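Local structure of hydrolase, haloacid dehalogenase-like family (Porphyromonas gingivalis, 2I6X) at residues S111-N114 and P115-D119; A82-G85 and F86-E89; P201-T204 and R205-E209. The protein probably acts as a hydrolase of the haloacid dehalogenase superfamily, although its own substrate and reaction have not been established. All coordinates share one frame; numbering follows the deposited sequence. Where two conformers were deposited one is given.

Interaction 1 of 3, residues S111-N114 and P115-D119; sequences SNTN and PYVLD
Asn114 OD1 is the atom to look at first: Val117 N donates to it across 3.0 Å with the N-H pointing almost straight at the oxygen (163°). The donor comes from above the carbonyl plane, 38° out of it. Tyr116 presents its ring edge to the same oxygen, CD2 lying 3.3 Å from Asn114 OD1, which sits in the ring plane. What swings the amide round is the first torsion of Asn114: CG lies between the backbone N and the carbonyl carbon (chi1 57°), which folds the side chain back over the first turn of helix 115-121. Sitting just before that helix and accepting from Val117 N, Asn114 is its N-cap. Its amide ND2 rests on Val117 CG2 at 3.7 Å, the two side chains meeting at about a right angle, while its own carbonyl O starts the helical bonding by accepting from Leu118 N at 3.2 Å.

Thr113 splits its branches over the first turn: OG1 lies 3.5 Å from Val117 CB, and methyl CG2 lies 3.8 Å from Leu118 CG. Outside the two segments, Leu52 and Leu83 pack on the Asn114 side chain, and Ser143 OG bonds Thr113 N.

Ser111, just upstream at the end of strand 106-111 and touching Asp11, is probably the motif II serine of HAD enzymes. At the buried helix start, the Val117 N-H is satisfied by the Asn114 side chain, a cap that ties the loop after strand 106-111 to the first turn of the helix.

Interaction 2 of 3, residues A82-G85 and F86-E89; sequences ALLG and FLEE
Phe86 N donates to Leu83 O at 3.0 Å and Leu87 N to Leu84 O at 3.1 Å, two backbone bonds that each reach back three residues, where the chain passes from helix 76-83 to strand 87-90. Gly85 N makes the same kind of step back to Ala82 O.

Water takes up more of the backbone's polarity: one molecule donates both to Leu84 O, at 3.0 Å, and to Leu87 O, bridging the turn to the first strand residue. Leu84 O therefore receives two donors.

Apolar contacts are looser. Leu83 CD1 lies 4.2 Å from Phe86 CD2, and Leu84 CG faces Leu87 CG at 4.4 Å. Leu87 carries its CG anti to the carbonyl carbon (chi1 -42°), back toward Leu84; Leu120 of helix 115-121 packs on both leucines. The Phe86 ring turns its edge to Leu83 O, with Arg21 and Ser24 of helix 21-30 against it.

Beyond the turn, Glu88 and Glu89 both face His18 in a classic beta bulge. This antiparallel pairing of 17-19 with 87-90, enclosing a helical insertion, is typical of the HAD flap with a C1 cap.

Interaction 3 of 3, residues P201-T204 and R205-E209; sequences PAIT and RLLRE
Leu207 N donates to Ile203 O at 3.0 Å. One residue back, Leu206 N donates to Ala202 O at 3.1 Å. Arg205 N is shared: it bonds Pro201 O at 3.1 Å and reaches Ala202 O in a weak second bond of 3.3 Å, so Ala202 O takes two donors. The Thr204 hydroxyl also turns to the backbone, bonding Ile200 O in the preceding turn.

Outward from this frame, Ile203 carries the packing by splitting its branches. With CG1 anti to the carbonyl carbon (chi1 -63°) and CG2 anti to the backbone N, it sends CD1 against Leu206 CD1 at 3.9 Å and CG2 against Leu207 CD1 at 4.1 Å. Both leucines cross it at a slant. Leu207 CG also lies 3.3 Å from Ile203 O, the carbonyl its own N donates to.

These three residues form the inner side of helix 200-207. Tyr191 of strand 189-191 lies against Ile203 and Leu206; Leu171 of strand 170-173 meets Leu206 and Leu207; Tyr97, from helix 92-101, touches Ile203 and Leu207. This last helix therefore lies against strands 189-191 and 170-173, at the 189-191 end of the parallel sheet, beside helix 92-101.

How the interactions relate
Interactions 1 and 2 are neighbours, with centres about 12 Å apart, and join directly: Tyr116 CD2 meets Leu83 CD2 at 3.6 Å, so the start of helix 115-121 packs on the end of helix 76-83. Interaction 3 stands apart, its centre about 29 Å from either, beside the edge strand 189-191, three strands from 106-111. Burial changes accordingly. Interaction 1 is buried and opens a helix with a side-chain cap; interaction 2, partly buried, closes one with backbone bonds and a water; interaction 3 is a surface helix held mostly by main-chain bonds four residues apart, apolar where it faces the sheet, with exposed arginines.

Interaction 1 of 3, residues S111-N114 and P115-D119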
loop_
_atom_site.group_PDB
_atom_site.type_symbol
_atom_site.label_atom_id
_atom_site.label_comp_id
_atom_site.label_asym_id
_atom_site.label_seq_id
_atom_site.Cartn_x
_atom_site.Cartn_y
_atom_site.Cartn_z
ATOM N N SER A 111 -2.235 3.846 -1.082
ATOM C CA SER A 111 -1.111 2.978 -0.824
ATOM C C SER A 111 0.210 3.524 -1.344
ATOM O O SER A 111 0.289 3.967 -2.485
ATOM C CB SER A 111 -1.420 1.604 -1.435
ATOM O OG SER A 111 -0.278 0.809 -1.447
ATOM N N ASN A 112 1.238 3.502 -0.492
ATOM C CA ASN A 112 2.624 3.625 -0.972
ATOM C C ASN A 112 3.069 2.266 -1.470
ATOM O O ASN A 112 3.167 1.312 -0.696
ATOM C CB ASN A 112 3.604 4.112 0.089
ATOM C CG ASN A 112 3.504 5.576 0.348
ATOM O OD1 ASN A 112 2.780 6.311 -0.330
ATOM N ND2 ASN A 112 4.230 6.028 1.349
ATOM N N THR A 113 3.372 2.191 -2.760
ATOM C CA THR A 113 3.653 0.913 -3.360
ATOM C C THR A 113 4.516 1.100 -4.605
ATOM O O THR A 113 4.771 2.220 -5.045
ATOM C CB THR A 113 2.315 0.140 -3.643
ATOM O OG1 THR A 113 2.581 -1.257 -3.814
ATOM C CG2 THR A 113 1.572 0.688 -4.869
ATOM N N ASN A 114 4.971 -0.011 -5.173
ATOM C CA ASN A 114 5.898 0.066 -6.263
ATOM C C ASN A 114 5.261 -0.676 -7.437
ATOM O O ASN A 114 4.283 -1.375 -7.238
ATOM C CB ASN A 114 7.206 -0.542 -5.816
ATOM C CG ASN A 114 7.040 -1.953 -5.347
ATOM O OD1 ASN A 114 6.861 -2.881 -6.159
ATOM N ND2 ASN A 114 7.083 -2.145 -4.039
ATOM N N PRO A 115 5.777 -0.485 -8.670
ATOM C CA PRO A 115 5.268 -1.192 -9.866
ATOM C C PRO A 115 5.218 -2.728 -9.803
ATOM O O PRO A 115 4.366 -3.320 -10.470
ATOM C CB PRO A 115 6.246 -0.773 -10.966
ATOM C CG PRO A 115 6.806 0.461 -10.505
ATOM C CD PRO A 115 6.847 0.458 -9.015
ATOM N N TYR A 116 6.141 -3.352 -9.060
ATOM C CA TYR A 116 6.216 -4.811 -8.935
ATOM C C TYR A 116 4.985 -5.337 -8.203
ATOM O O TYR A 116 4.319 -6.254 -8.683
ATOM C CB TYR A 116 7.474 -5.261 -8.182
ATOM C CG TYR A 116 8.778 -4.750 -8.743
ATOM C CD1 TYR A 116 9.362 -5.343 -9.867
ATOM C CD2 TYR A 116 9.437 -3.664 -8.149
ATOM C CE1 TYR A 116 10.561 -4.863 -10.380
ATOM C CE2 TYR A 116 10.631 -3.191 -8.657
ATOM C CZ TYR A 116 11.188 -3.788 -9.766
ATOM O OH TYR A 116 12.375 -3.308 -10.254
ATOM N N VAL A 117 4.685 -4.755 -7.048
ATOM C CA VAL A 117 3.535 -5.189 -6.266
ATOM C C VAL A 117 2.258 -4.950 -7.076
ATOM O O VAL A 117 1.358 -5.777 -7.097
ATOM C CB VAL A 117 3.503 -4.507 -4.864
ATOM C CG1 VAL A 117 2.201 -4.821 -4.112
ATOM C CG2 VAL A 117 4.685 -4.994 -4.042
ATOM N N LEU A 118 2.222 -3.826 -7.778
ATOM C CA LEU A 118 1.108 -3.506 -8.645
ATOM C C LEU A 118 0.953 -4.487 -9.805
ATOM O O LEU A 118 -0.179 -4.851 -10.135
ATOM C CB LEU A 118 1.221 -2.076 -9.156
ATOM C CG LEU A 118 0.741 -0.993 -8.198
ATOM C CD1 LEU A 118 0.806 0.362 -8.915
ATOM C CD2 LEU A 118 -0.681 -1.306 -7.688
ATOM N N ASP A 119 2.063 -4.915 -10.413
ATOM C CA ASP A 119 2.011 -5.978 -11.395
ATOM C C ASP A 119 1.365 -7.245 -10.785
ATOM O O ASP A 119 0.523 -7.890 -11.427
ATOM C CB ASP A 119 3.401 -6.266 -12.001
ATOM C CG ASP A 119 3.900 -5.142 -12.973
ATOM O OD1 ASP A 119 3.152 -4.171 -13.271
ATOM O OD2 ASP A 119 5.073 -5.214 -13.441
#

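Interaction 2 of 3, residues A82-G85 and F86-E89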
loop_
_atom_site.group_PDB
_atom_site.type_symbol
_atom_site.label_atom_id
_atom_site.label_comp_id
_atom_site.label_asym_id
_atom_site.label_seq_id
_atom_site.Cartn_x
_atom_site.Cartn_y
_atom_site.Cartn_z
ATOM N N ALA A 82 12.629 -10.488 -4.929
ATOM C CA ALA A 82 13.060 -9.989 -3.622
ATOM C C ALA A 82 12.023 -9.081 -2.961
ATOM O O ALA A 82 11.759 -9.205 -1.759
ATOM C CB ALA A 82 14.402 -9.272 -3.739
ATOM N N LEU A 83 11.442 -8.160 -3.725
ATOM C CA LEU A 83 10.413 -7.300 -3.175
ATOM C C LEU A 83 9.206 -8.129 -2.727
ATOM O O LEU A 83 8.616 -7.891 -1.671
ATOM C CB LEU A 83 10.011 -6.216 -4.176
ATOM C CG LEU A 83 10.286 -4.718 -3.905
ATOM C CD1 LEU A 83 10.817 -4.316 -2.505
ATOM C CD2 LEU A 83 11.112 -4.112 -5.014
ATOM N N LEU A 84 8.843 -9.134 -3.505
ATOM C CA LEU A 84 7.702 -9.939 -3.106
ATOM C C LEU A 84 7.929 -10.799 -1.835
ATOM O O LEU A 84 6.976 -11.369 -1.318
ATOM C CB LEU A 84 7.186 -10.773 -4.276
ATOM C CG LEU A 84 5.959 -10.092 -4.874
ATOM C CD1 LEU A 84 6.244 -8.804 -5.663
ATOM C CD2 LEU A 84 5.407 -11.130 -5.764
ATOM N N GLY A 85 9.172 -10.860 -1.343
ATOM C CA GLY A 85 9.467 -11.469 -0.052
ATOM C C GLY A 85 8.773 -10.759 1.101
ATOM O O GLY A 85 8.550 -11.357 2.147
ATOM N N PHE A 86 8.478 -9.472 0.909
ATOM C CA PHE A 86 7.683 -8.668 1.832
ATOM C C PHE A 86 6.283 -9.225 2.097
ATOM O O PHE A 86 5.760 -9.048 3.202
ATOM C CB PHE A 86 7.508 -7.237 1.282
ATOM C CG PHE A 86 8.385 -6.202 1.936
ATOM C CD1 PHE A 86 8.068 -5.695 3.185
ATOM C CD2 PHE A 86 9.520 -5.710 1.279
ATOM C CE1 PHE A 86 8.861 -4.687 3.783
ATOM C CE2 PHE A 86 10.344 -4.719 1.875
ATOM C CZ PHE A 86 10.010 -4.210 3.125
ATOM N N LEU A 87 5.680 -9.885 1.099
ATOM C CA LEU A 87 4.252 -10.207 1.172
ATOM C C LEU A 87 4.005 -11.565 1.830
ATOM O O LEU A 87 4.010 -12.604 1.166
ATOM C CB LEU A 87 3.560 -10.095 -0.202
ATOM C CG LEU A 87 3.812 -8.959 -1.209
ATOM C CD1 LEU A 87 2.646 -8.909 -2.195
ATOM C CD2 LEU A 87 4.045 -7.551 -0.608
ATOM N N GLU A 88 3.784 -11.540 3.143
ATOM C CA GLU A 88 3.713 -12.755 3.947
ATOM C C GLU A 88 2.325 -13.386 3.930
ATOM O O GLU A 88 2.207 -14.603 3.938
ATOM C CB GLU A 88 4.196 -12.469 5.376
ATOM C CG GLU A 88 4.590 -13.709 6.215
ATOM C CD GLU A 88 3.484 -14.113 7.170
ATOM O OE1 GLU A 88 3.468 -15.280 7.657
ATOM O OE2 GLU A 88 2.599 -13.256 7.430
ATOM N N GLU A 89 1.277 -12.563 3.907
ATOM C CA GLU A 89 -0.080 -13.052 3.686
ATOM C C GLU A 89 -1.007 -12.044 3.024
ATOM O O GLU A 89 -1.224 -10.946 3.544
ATOM C CB GLU A 89 -0.752 -13.553 4.972
ATOM C CG GLU A 89 -2.225 -13.919 4.681
ATOM C CD GLU A 89 -2.993 -14.567 5.828
ATOM O OE1 GLU A 89 -2.905 -14.077 6.980
ATOM O OE2 GLU A 89 -3.723 -15.552 5.551
HETATM O O HOH W 1 5.718 -14.032 -1.056
#

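Interaction 3 of 3, residues P201-T204 and R205-E209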
loop_
_atom_site.group_PDB
_atom_site.type_symbol
_atom_site.label_atom_id
_atom_site.label_comp_id
_atom_site.label_asym_id
_atom_site.label_seq_id
_atom_site.Cartn_x
_atom_site.Cartn_y
_atom_site.Cartn_z
ATOM N N PRO A 201 -13.537 -7.274 13.200
ATOM C CA PRO A 201 -14.490 -6.915 14.279
ATOM C C PRO A 201 -14.483 -5.429 14.706
ATOM O O PRO A 201 -15.553 -4.826 14.838
ATOM C CB PRO A 201 -14.095 -7.857 15.431
ATOM C CG PRO A 201 -13.486 -9.068 14.734
ATOM C CD PRO A 201 -12.696 -8.432 13.589
ATOM N N ALA A 202 -13.296 -4.839 14.873
ATOM C CA ALA A 202 -13.169 -3.435 15.303
ATOM C C ALA A 202 -13.707 -2.439 14.273
ATOM O O ALA A 202 -14.349 -1.443 14.626
ATOM C CB ALA A 202 -11.715 -3.092 15.643
ATOM N N ILE A 203 -13.412 -2.692 13.000
ATOM C CA ILE A 203 -13.929 -1.847 11.923
ATOM C C ILE A 203 -15.474 -1.996 11.787
ATOM O O ILE A 203 -16.181 -0.991 11.673
ATOM C CB ILE A 203 -13.159 -2.090 10.597
ATOM C CG1 ILE A 203 -11.670 -1.718 10.732
ATOM C CG2 ILE A 203 -13.817 -1.383 9.402
ATOM C CD1 ILE A 203 -11.346 -0.357 11.353
ATOM N N THR A 204 -15.980 -3.235 11.838
ATOM C CA THR A 204 -17.427 -3.531 11.814
ATOM C C THR A 204 -18.152 -2.723 12.895
ATOM O O THR A 204 -19.313 -2.323 12.718
ATOM C CB THR A 204 -17.709 -5.052 12.041
ATOM O OG1 THR A 204 -16.853 -5.838 11.206
ATOM C CG2 THR A 204 -19.164 -5.423 11.742
ATOM N N ARG A 205 -17.445 -2.503 14.009
ATOM C CA ARG A 205 -17.908 -1.698 15.139
ATOM C C ARG A 205 -17.940 -0.222 14.796
ATOM O O ARG A 205 -18.938 0.446 15.047
ATOM C CB ARG A 205 -16.987 -1.895 16.346
ATOM C CG ARG A 205 -17.620 -2.547 17.558
ATOM C CD ARG A 205 -17.825 -1.517 18.679
ATOM N NE ARG A 205 -18.045 -2.128 20.004
ATOM C CZ ARG A 205 -17.074 -2.430 20.869
ATOM N NH1 ARG A 205 -17.371 -2.967 22.043
ATOM N NH2 ARG A 205 -15.799 -2.188 20.564
ATOM N N LEU A 206 -16.843 0.291 14.241
ATOM C CA LEU A 206 -16.761 1.704 13.900
ATOM C C LEU A 206 -17.875 2.102 12.945
ATOM O O LEU A 206 -18.458 3.174 13.092
ATOM C CB LEU A 206 -15.400 2.072 13.290
ATOM C CG LEU A 206 -14.143 2.102 14.172
ATOM C CD1 LEU A 206 -12.956 2.602 13.367
ATOM C CD2 LEU A 206 -14.301 2.943 15.445
ATOM N N LEU A 207 -18.176 1.225 11.990
ATOM C CA LEU A 207 -19.164 1.512 10.953
ATOM C C LEU A 207 -20.586 1.590 11.502
ATOM O O LEU A 207 -21.448 2.228 10.904
ATOM C CB LEU A 207 -19.057 0.500 9.805
ATOM C CG LEU A 207 -17.680 0.427 9.136
ATOM C CD1 LEU A 207 -17.655 -0.672 8.093
ATOM C CD2 LEU A 207 -17.277 1.781 8.539
ATOM N N ARG A 208 -20.812 0.966 12.652
ATOM C CA ARG A 208 -22.106 0.990 13.359
ATOM C C ARG A 208 -22.498 2.367 13.897
ATOM O O ARG A 208 -23.672 2.630 14.175
ATOM C CB ARG A 208 -22.089 0.002 14.528
ATOM C CG ARG A 208 -23.081 -1.126 14.403
ATOM C CD ARG A 208 -23.003 -2.047 15.599
ATOM N NE ARG A 208 -22.349 -3.311 15.267
ATOM C CZ ARG A 208 -21.328 -3.846 15.928
ATOM N NH1 ARG A 208 -20.821 -3.251 16.996
ATOM N NH2 ARG A 208 -20.829 -4.997 15.528
ATOM N N GLU A 209 -21.511 3.250 14.061
ATOM C CA GLU A 209 -21.769 4.525 14.778
ATOM C C GLU A 209 -22.440 5.701 14.016
ATOM O O GLU A 209 -22.221 5.920 12.819
ATOM C CB GLU A 209 -20.539 4.987 15.570
ATOM C CG GLU A 209 -19.541 5.799 14.792
ATOM C CD GLU A 209 -18.856 6.825 15.680
ATOM O OE1 GLU A 209 -17.615 6.949 15.565
ATOM O OE2 GLU A 209 -19.548 7.491 16.499
#